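Local coordinates for leucyl aminopeptidase (Trypanosoma brucei brucei, PDB 5NTD), which probably removes amino acids, notably leucine, from the N-termini of peptides as a manganese-dependent M17 metallo-aminopeptidase that is inhibited by bestatin, at residues K283-G288 with F383-E388; Y477-H482 with G489-V494. All blocks are in the same frame, centred on the assembly; numbering follows the deposited sequence.

Overall arrangement
Both interactions lie in the M17 catalytic domain, and their centres are 11 Å apart. Each sets the end of a helix against the same mixed sheet. Strand 283-291 serves interaction 1 and strand 490-495 serves interaction 2. Strand 395-400 lies between them and is parallel to both. Interaction 1 closes before interaction 2 opens along the chain. The two contacts also touch, Phe-383 CB lying 3.1 Å from His-482 O. Helix 374-387 packs on Ile-479 as well, so it takes part in both. The contacts thus form part of the core near the two-manganese site, where bestatin is bound. The side chains of Val-287 and His-493 are about 14 and 11 Å from a manganese ion.

Interaction 1. Residues K283-G288 with F383-E388; sequences KVSLVG and FHATNE
This is a small, buried helix-on-sheet contact, in which Ala-385 of helix 374-387 rests on Ser-285 and Val-287 of strand 283-291. It lies in the catalytic domain. The nearest CA atoms, of Ser-285 and Ala-385, are 6.2 Å apart. Small side chains at both positions allow this. The methyl of Ala-385 makes the closest contacts from the helix. Its CB stands 3.8 Å from Ser-285 CB and 3.9 Å from Ser-285 OG. The same Ala-385 CB is 4.1 Å from Val-287 CG2. The CG1 branch of Val-287 is anti to the backbone N (chi1 -175°), and CG2, anti to the carbonyl carbon, is the branch that reaches the helix. The cross-contact is therefore apolar, apart from the serine hydroxyl beside the methyl. That hydroxyl is satisfied within the sheet, where Ser-285 OG is hydrogen-bonded to Ser-336 OG.

The helix is finishing here. Asn-387 ND2 donates to Glu-388 OE1 at 2.8 Å. The bond is nearly straight and lies in the amide plane of Asn-387. It meets the carboxylate oxygen on the anti side, from 29° out of the carboxylate plane. Asn-387 CB sits above one face of the Phe-383 ring near the rim, 3.5 Å from the plane. Thr-386 OG1 bonds Ser-484 N and Asn-387 OD1 bonds Ser-484 OG, which joins the helix end to the chain around Ser-484.

Strand 283-291 runs on to Lys-289, a manganese ligand, and helix 374-387 follows directly on the ligand Glu-373. The contact thus joins a strand that leads to the metal site and a helix that leads away from it. Strands 334-344 and 395-400 flank strand 283-291, both parallel to it, and Val-287 touches Cys-340 and Asp-398 on them.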
ATOM      1  N   LYS G 283     -42.534  -4.087 -25.674  1.00 36.64           N
ATOM      2  CA  LYS G 283     -41.526  -3.086 -26.095  1.00 37.42           C
ATOM      3  C   LYS G 283     -40.391  -3.034 -25.064  1.00 36.02           C
ATOM      4  O   LYS G 283     -40.607  -2.711 -23.882  1.00 33.13           O
ATOM      5  CB  LYS G 283     -42.146  -1.707 -26.258  1.00 41.51           C
ATOM      6  CG  LYS G 283     -43.369  -1.689 -27.151  1.00 44.20           C
ATOM      7  CD  LYS G 283     -43.752  -0.253 -27.499  1.00 49.60           C
ATOM      8  CE  LYS G 283     -45.250  -0.051 -27.698  1.00 53.84           C
ATOM      9  NZ  LYS G 283     -45.805   0.688 -26.515  1.00 58.19           N
ATOM     10  N   VAL G 284     -39.191  -3.348 -25.531  1.00 33.73           N
ATOM     11  CA  VAL G 284     -38.033  -3.467 -24.665  1.00 32.69           C
ATOM     12  C   VAL G 284     -36.919  -2.575 -25.170  1.00 31.91           C
ATOM     13  O   VAL G 284     -36.538  -2.636 -26.318  1.00 34.55           O
ATOM     14  CB  VAL G 284     -37.519  -4.914 -24.580  1.00 32.98           C
ATOM     15  CG1 VAL G 284     -36.343  -5.005 -23.633  1.00 33.04           C
ATOM     16  CG2 VAL G 284     -38.607  -5.848 -24.109  1.00 33.35           C
ATOM     17  N   SER G 285     -36.378  -1.778 -24.264  1.00 32.03           N
ATOM     18  CA  SER G 285     -35.178  -0.951 -24.520  1.00 30.82           C
ATOM     19  C   SER G 285     -33.969  -1.541 -23.831  1.00 30.76           C
ATOM     20  O   SER G 285     -33.961  -1.747 -22.612  1.00 33.42           O
ATOM     21  CB  SER G 285     -35.361   0.469 -24.062  1.00 30.57           C
ATOM     22  OG  SER G 285     -36.252   1.169 -24.913  1.00 30.04           O
ATOM     23  N   LEU G 286     -32.963  -1.823 -24.632  1.00 29.60           N
ATOM     24  CA  LEU G 286     -31.700  -2.339 -24.148  1.00 30.15           C
ATOM     25  C   LEU G 286     -30.711  -1.197 -24.068  1.00 31.22           C
ATOM     26  O   LEU G 286     -30.626  -0.380 -24.981  1.00 32.04           O
ATOM     27  CB  LEU G 286     -31.123  -3.413 -25.070  1.00 30.37           C
ATOM     28  CG  LEU G 286     -32.060  -4.576 -25.400  1.00 31.30           C
ATOM     29  CD1 LEU G 286     -31.434  -5.481 -26.458  1.00 31.12           C
ATOM     30  CD2 LEU G 286     -32.379  -5.402 -24.160  1.00 31.62           C
ATOM     31  N   VAL G 287     -29.924  -1.183 -22.998  1.00 31.29           N
ATOM     32  CA  VAL G 287     -28.852  -0.182 -22.826  1.00 30.60           C
ATOM     33  C   VAL G 287     -27.571  -0.888 -22.350  1.00 28.69           C
ATOM     34  O   VAL G 287     -27.590  -1.593 -21.388  1.00 26.91           O
ATOM     35  CB  VAL G 287     -29.257   0.878 -21.804  1.00 31.42           C
ATOM     36  CG1 VAL G 287     -28.199   1.970 -21.722  1.00 32.87           C
ATOM     37  CG2 VAL G 287     -30.586   1.490 -22.190  1.00 31.38           C
ATOM     38  N   GLY G 288     -26.487  -0.678 -23.063  1.00 28.10           N
ATOM     39  CA  GLY G 288     -25.239  -1.369 -22.782  1.00 28.18           C
ATOM     40  C   GLY G 288     -24.059  -0.453 -22.500  1.00 27.68           C
ATOM     41  O   GLY G 288     -23.863   0.542 -23.178  1.00 27.22           O
ATOM     42  N   PHE G 383     -31.860   7.265 -19.744  1.00 28.55           N
ATOM     43  CA  PHE G 383     -32.706   8.463 -19.955  1.00 29.21           C
ATOM     44  C   PHE G 383     -33.050   8.600 -21.444  1.00 29.84           C
ATOM     45  O   PHE G 383     -34.200   8.833 -21.796  1.00 28.45           O
ATOM     46  CB  PHE G 383     -32.105   9.762 -19.499  1.00 28.55           C
ATOM     47  CG  PHE G 383     -33.093  10.896 -19.547  1.00 29.20           C
ATOM     48  CD1 PHE G 383     -34.021  11.080 -18.514  1.00 30.44           C
ATOM     49  CD2 PHE G 383     -33.150  11.751 -20.644  1.00 29.24           C
ATOM     50  CE1 PHE G 383     -34.957  12.141 -18.556  1.00 30.31           C
ATOM     51  CE2 PHE G 383     -34.070  12.794 -20.685  1.00 28.98           C
ATOM     52  CZ  PHE G 383     -34.978  12.984 -19.651  1.00 28.97           C
ATOM     53  N   HIS G 384     -32.049   8.414 -22.271  1.00 29.34           N
ATOM     54  CA  HIS G 384     -32.271   8.439 -23.701  1.00 31.02           C
ATOM     55  C   HIS G 384     -33.365   7.421 -24.122  1.00 31.19           C
ATOM     56  O   HIS G 384     -34.300   7.740 -24.859  1.00 30.17           O
ATOM     57  CB  HIS G 384     -30.996   8.095 -24.443  1.00 32.27           C
ATOM     58  CG  HIS G 384     -31.143   8.151 -25.931  1.00 34.05           C
ATOM     59  ND1 HIS G 384     -31.180   9.344 -26.627  1.00 34.91           N
ATOM     60  CD2 HIS G 384     -31.264   7.164 -26.857  1.00 34.43           C
ATOM     61  CE1 HIS G 384     -31.293   9.085 -27.921  1.00 35.25           C
ATOM     62  NE2 HIS G 384     -31.350   7.772 -28.084  1.00 34.73           N
ATOM     63  N   ALA G 385     -33.223   6.200 -23.641  1.00 29.98           N
ATOM     64  CA  ALA G 385     -34.154   5.115 -23.998  1.00 30.15           C
ATOM     65  C   ALA G 385     -35.562   5.405 -23.502  1.00 29.37           C
ATOM     66  O   ALA G 385     -36.528   5.109 -24.196  1.00 31.37           O
ATOM     67  CB  ALA G 385     -33.689   3.774 -23.457  1.00 29.19           C
ATOM     68  N   THR G 386     -35.664   5.967 -22.326  1.00 27.87           N
ATOM     69  CA  THR G 386     -36.974   6.143 -21.681  1.00 28.61           C
ATOM     70  C   THR G 386     -37.634   7.495 -21.987  1.00 30.25           C
ATOM     71  O   THR G 386     -38.787   7.712 -21.633  1.00 31.32           O
ATOM     72  CB  THR G 386     -36.908   5.985 -20.150  1.00 27.72           C
ATOM     73  OG1 THR G 386     -35.918   6.868 -19.620  1.00 26.35           O
ATOM     74  CG2 THR G 386     -36.576   4.566 -19.812  1.00 27.50           C
ATOM     75  N   ASN G 387     -36.902   8.382 -22.621  1.00 29.35           N
ATOM     76  CA  ASN G 387     -37.406   9.730 -22.887  1.00 30.49           C
ATOM     77  C   ASN G 387     -37.332  10.215 -24.324  1.00 32.01           C
ATOM     78  O   ASN G 387     -38.143  11.029 -24.726  1.00 33.43           O
ATOM     79  CB  ASN G 387     -36.667  10.768 -22.045  1.00 31.11           C
ATOM     80  CG  ASN G 387     -37.499  12.033 -21.810  1.00 30.89           C
ATOM     81  OD1 ASN G 387     -38.434  12.027 -21.024  1.00 28.52           O
ATOM     82  ND2 ASN G 387     -37.148  13.106 -22.495  1.00 29.93           N
ATOM     83  N   GLU G 388     -36.366   9.743 -25.084  1.00 32.07           N
ATOM     84  CA  GLU G 388     -36.054  10.353 -26.380  1.00 31.73           C
ATOM     85  C   GLU G 388     -36.427   9.531 -27.589  1.00 32.59           C
ATOM     86  O   GLU G 388     -36.148   9.923 -28.721  1.00 31.76           O
ATOM     87  CB  GLU G 388     -34.573  10.671 -26.470  1.00 32.08           C
ATOM     88  CG  GLU G 388     -34.086  11.562 -25.360  1.00 31.89           C
ATOM     89  CD  GLU G 388     -34.634  12.954 -25.440  1.00 32.63           C
ATOM     90  OE1 GLU G 388     -35.125  13.373 -24.387  1.00 33.63           O
ATOM     91  OE2 GLU G 388     -34.555  13.656 -26.490  1.00 33.02           O
TER

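Interaction 2. Residues Y477-H482 with G489-V494; sequences YFITTH and GAHIHV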
ATOM      1  N   TYR G 477     -28.834   1.568  -8.374  1.00 26.90           N
ATOM      2  CA  TYR G 477     -29.695   2.668  -7.902  1.00 26.52           C
ATOM      3  C   TYR G 477     -29.363   3.951  -8.649  1.00 27.35           C
ATOM      4  O   TYR G 477     -30.234   4.681  -9.084  1.00 28.50           O
ATOM      5  CB  TYR G 477     -29.585   2.888  -6.388  1.00 26.35           C
ATOM      6  CG  TYR G 477     -30.216   4.197  -5.984  1.00 27.19           C
ATOM      7  CD1 TYR G 477     -31.597   4.314  -5.849  1.00 27.62           C
ATOM      8  CD2 TYR G 477     -29.447   5.349  -5.824  1.00 28.21           C
ATOM      9  CE1 TYR G 477     -32.196   5.520  -5.530  1.00 27.82           C
ATOM     10  CE2 TYR G 477     -30.038   6.562  -5.504  1.00 29.13           C
ATOM     11  CZ  TYR G 477     -31.408   6.635  -5.362  1.00 29.24           C
ATOM     12  OH  TYR G 477     -31.995   7.839  -5.078  1.00 32.98           O
ATOM     13  N   PHE G 478     -28.072   4.245  -8.756  1.00 27.04           N
ATOM     14  CA  PHE G 478     -27.608   5.470  -9.417  1.00 26.93           C
ATOM     15  C   PHE G 478     -28.258   5.592 -10.802  1.00 27.33           C
ATOM     16  O   PHE G 478     -28.765   6.637 -11.198  1.00 26.92           O
ATOM     17  CB  PHE G 478     -26.087   5.507  -9.570  1.00 26.96           C
ATOM     18  CG  PHE G 478     -25.595   6.707 -10.315  1.00 27.25           C
ATOM     19  CD1 PHE G 478     -25.594   6.734 -11.699  1.00 27.78           C
ATOM     20  CD2 PHE G 478     -25.156   7.835  -9.632  1.00 27.93           C
ATOM     21  CE1 PHE G 478     -25.156   7.856 -12.390  1.00 28.15           C
ATOM     22  CE2 PHE G 478     -24.719   8.965 -10.318  1.00 27.12           C
ATOM     23  CZ  PHE G 478     -24.712   8.977 -11.690  1.00 27.34           C
ATOM     24  N   ILE G 479     -28.182   4.502 -11.524  1.00 28.40           N
ATOM     25  CA  ILE G 479     -28.706   4.434 -12.903  1.00 28.97           C
ATOM     26  C   ILE G 479     -30.215   4.758 -12.912  1.00 28.67           C
ATOM     27  O   ILE G 479     -30.667   5.522 -13.735  1.00 29.22           O
ATOM     28  CB  ILE G 479     -28.473   3.058 -13.523  1.00 28.76           C
ATOM     29  CG1 ILE G 479     -26.979   2.797 -13.668  1.00 27.89           C
ATOM     30  CG2 ILE G 479     -29.149   2.988 -14.882  1.00 30.13           C
ATOM     31  CD1 ILE G 479     -26.635   1.331 -13.891  1.00 27.24           C
ATOM     32  N   THR G 480     -30.943   4.235 -11.929  1.00 27.21           N
ATOM     33  CA  THR G 480     -32.401   4.433 -11.850  1.00 27.53           C
ATOM     34  C   THR G 480     -32.799   5.901 -11.668  1.00 28.40           C
ATOM     35  O   THR G 480     -33.835   6.316 -12.157  1.00 28.52           O
ATOM     36  CB  THR G 480     -33.107   3.595 -10.768  1.00 26.74           C
ATOM     37  OG1 THR G 480     -32.710   4.010  -9.466  1.00 27.07           O
ATOM     38  CG2 THR G 480     -32.778   2.143 -10.958  1.00 27.60           C
ATOM     39  N   THR G 481     -31.950   6.680 -11.008  1.00 27.67           N
ATOM     40  CA  THR G 481     -32.252   8.100 -10.773  1.00 27.32           C
ATOM     41  C   THR G 481     -32.337   8.882 -12.090  1.00 28.06           C
ATOM     42  O   THR G 481     -32.869   9.980 -12.113  1.00 27.80           O
ATOM     43  CB  THR G 481     -31.235   8.813  -9.867  1.00 26.54           C
ATOM     44  OG1 THR G 481     -29.970   8.936 -10.541  1.00 26.12           O
ATOM     45  CG2 THR G 481     -31.074   8.076  -8.533  1.00 27.27           C
ATOM     46  N   HIS G 482     -31.806   8.306 -13.152  1.00 27.90           N
ATOM     47  CA  HIS G 482     -31.826   8.955 -14.481  1.00 29.38           C
ATOM     48  C   HIS G 482     -32.855   8.384 -15.474  1.00 29.74           C
ATOM     49  O   HIS G 482     -32.881   8.731 -16.640  1.00 29.60           O
ATOM     50  CB  HIS G 482     -30.442   8.933 -15.058  1.00 29.77           C
ATOM     51  CG  HIS G 482     -29.466   9.589 -14.153  1.00 31.88           C
ATOM     52  ND1 HIS G 482     -29.475  10.953 -13.910  1.00 31.47           N
ATOM     53  CD2 HIS G 482     -28.527   9.064 -13.336  1.00 33.37           C
ATOM     54  CE1 HIS G 482     -28.546  11.239 -13.023  1.00 32.45           C
ATOM     55  NE2 HIS G 482     -27.949  10.114 -12.664  1.00 33.30           N
ATOM     56  N   GLY G 489     -42.384   1.324 -16.160  1.00 31.88           N
ATOM     57  CA  GLY G 489     -42.291  -0.134 -16.352  1.00 29.69           C
ATOM     58  C   GLY G 489     -41.230  -0.797 -15.518  1.00 31.41           C
ATOM     59  O   GLY G 489     -40.747  -0.259 -14.526  1.00 33.24           O
ATOM     60  N   ALA G 490     -40.804  -1.958 -15.977  1.00 31.62           N
ATOM     61  CA  ALA G 490     -39.833  -2.769 -15.264  1.00 30.05           C
ATOM     62  C   ALA G 490     -38.436  -2.383 -15.698  1.00 30.70           C
ATOM     63  O   ALA G 490     -38.151  -2.215 -16.869  1.00 30.65           O
ATOM     64  CB  ALA G 490     -40.078  -4.247 -15.506  1.00 29.49           C
ATOM     65  N   HIS G 491     -37.553  -2.274 -14.729  1.00 30.81           N
ATOM     66  CA  HIS G 491     -36.134  -1.982 -15.014  1.00 30.39           C
ATOM     67  C   HIS G 491     -35.239  -3.087 -14.463  1.00 29.35           C
ATOM     68  O   HIS G 491     -35.269  -3.379 -13.278  1.00 29.13           O
ATOM     69  CB  HIS G 491     -35.709  -0.657 -14.422  1.00 31.19           C
ATOM     70  CG  HIS G 491     -34.247  -0.403 -14.555  1.00 33.26           C
ATOM     71  ND1 HIS G 491     -33.464  -0.005 -13.508  1.00 32.75           N
ATOM     72  CD2 HIS G 491     -33.415  -0.533 -15.619  1.00 35.73           C
ATOM     73  CE1 HIS G 491     -32.212   0.100 -13.916  1.00 33.84           C
ATOM     74  NE2 HIS G 491     -32.153  -0.225 -15.189  1.00 33.45           N
ATOM     75  N   ILE G 492     -34.497  -3.705 -15.361  1.00 27.10           N
ATOM     76  CA  ILE G 492     -33.598  -4.784 -15.032  1.00 26.46           C
ATOM     77  C   ILE G 492     -32.154  -4.340 -15.269  1.00 26.23           C
ATOM     78  O   ILE G 492     -31.754  -4.114 -16.398  1.00 26.15           O
ATOM     79  CB  ILE G 492     -33.834  -6.031 -15.890  1.00 26.30           C
ATOM     80  CG1 ILE G 492     -35.291  -6.519 -15.748  1.00 27.01           C
ATOM     81  CG2 ILE G 492     -32.877  -7.152 -15.465  1.00 26.28           C
ATOM     82  CD1 ILE G 492     -35.690  -7.572 -16.762  1.00 27.13           C
ATOM     83  N   HIS G 493     -31.405  -4.213 -14.176  1.00 25.62           N
ATOM     84  CA  HIS G 493     -29.996  -3.882 -14.245  1.00 25.13           C
ATOM     85  C   HIS G 493     -29.187  -5.159 -14.079  1.00 24.74           C
ATOM     86  O   HIS G 493     -29.316  -5.857 -13.094  1.00 25.91           O
ATOM     87  CB  HIS G 493     -29.627  -2.856 -13.186  1.00 25.95           C
ATOM     88  CG  HIS G 493     -28.145  -2.714 -12.980  1.00 26.82           C
ATOM     89  ND1 HIS G 493     -27.289  -2.306 -13.977  1.00 26.65           N
ATOM     90  CD2 HIS G 493     -27.367  -2.984 -11.910  1.00 27.34           C
ATOM     91  CE1 HIS G 493     -26.052  -2.322 -13.532  1.00 26.90           C
ATOM     92  NE2 HIS G 493     -26.075  -2.713 -12.272  1.00 27.42           N
ATOM     93  N   VAL G 494     -28.389  -5.450 -15.071  1.00 25.05           N
ATOM     94  CA  VAL G 494     -27.550  -6.662 -15.118  1.00 25.66           C
ATOM     95  C   VAL G 494     -26.058  -6.291 -15.003  1.00 26.15           C
ATOM     96  O   VAL G 494     -25.479  -5.680 -15.892  1.00 26.36           O
ATOM     97  CB  VAL G 494     -27.737  -7.469 -16.409  1.00 25.44           C
ATOM     98  CG1 VAL G 494     -27.013  -8.804 -16.336  1.00 24.97           C
ATOM     99  CG2 VAL G 494     -29.202  -7.705 -16.667  1.00 25.29           C
TER
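The last turn of helix 471-480 lies over strand 490-495, and the two run in roughly opposed senses, so that Ile-479 comes nearest His-493 and Thr-480 nearest His-491. The CA atoms of Thr-480 and His-491 are 8.1 Å apart, so side chains bridge the gap. A short loop joins the segments, making a helix-to-strand connection.

His-491 and His-493 stand on the same face of the strand and point at the helix. The methyl CG2 of Thr-480 meets the edge of the His-491 ring near its plane, 3.4 Å from ND1. The threonine hydroxyl sets this methyl. Thr-480 OG1 sits between the backbone N and the carbonyl carbon (chi1 67°) and donates to Tyr-477 O at 2.6 Å. That bond lies in the carbonyl plane, on a lone pair, and leaves CG2 turned to the strand. Tyr-477 O also accepts from Thr-481 N.

Ile-479 reaches across with its terminal CD1, which is 3.7 Å from His-493 ND1 and equally close to CE1. The two side chains cross at about a right angle. Its CG2 branch comes near His-491 CE1, at 4.3 Å. Ile-479 also packs on Leu-378 and Val-382 of helix 374-387.

The polar partners of the imidazoles lie within the sheet. Asp-398 of strand 395-400 grips both rings, with OD2 bonded to His-491 NE2 and OD1 to His-493 ND1. This probably fixes the ring rotations, and the carboxylate may polarise the imidazoles. The helix contributes methyl groups alone to this buried Asp-His cluster, so it packs against the rings without competing for their polar bonds.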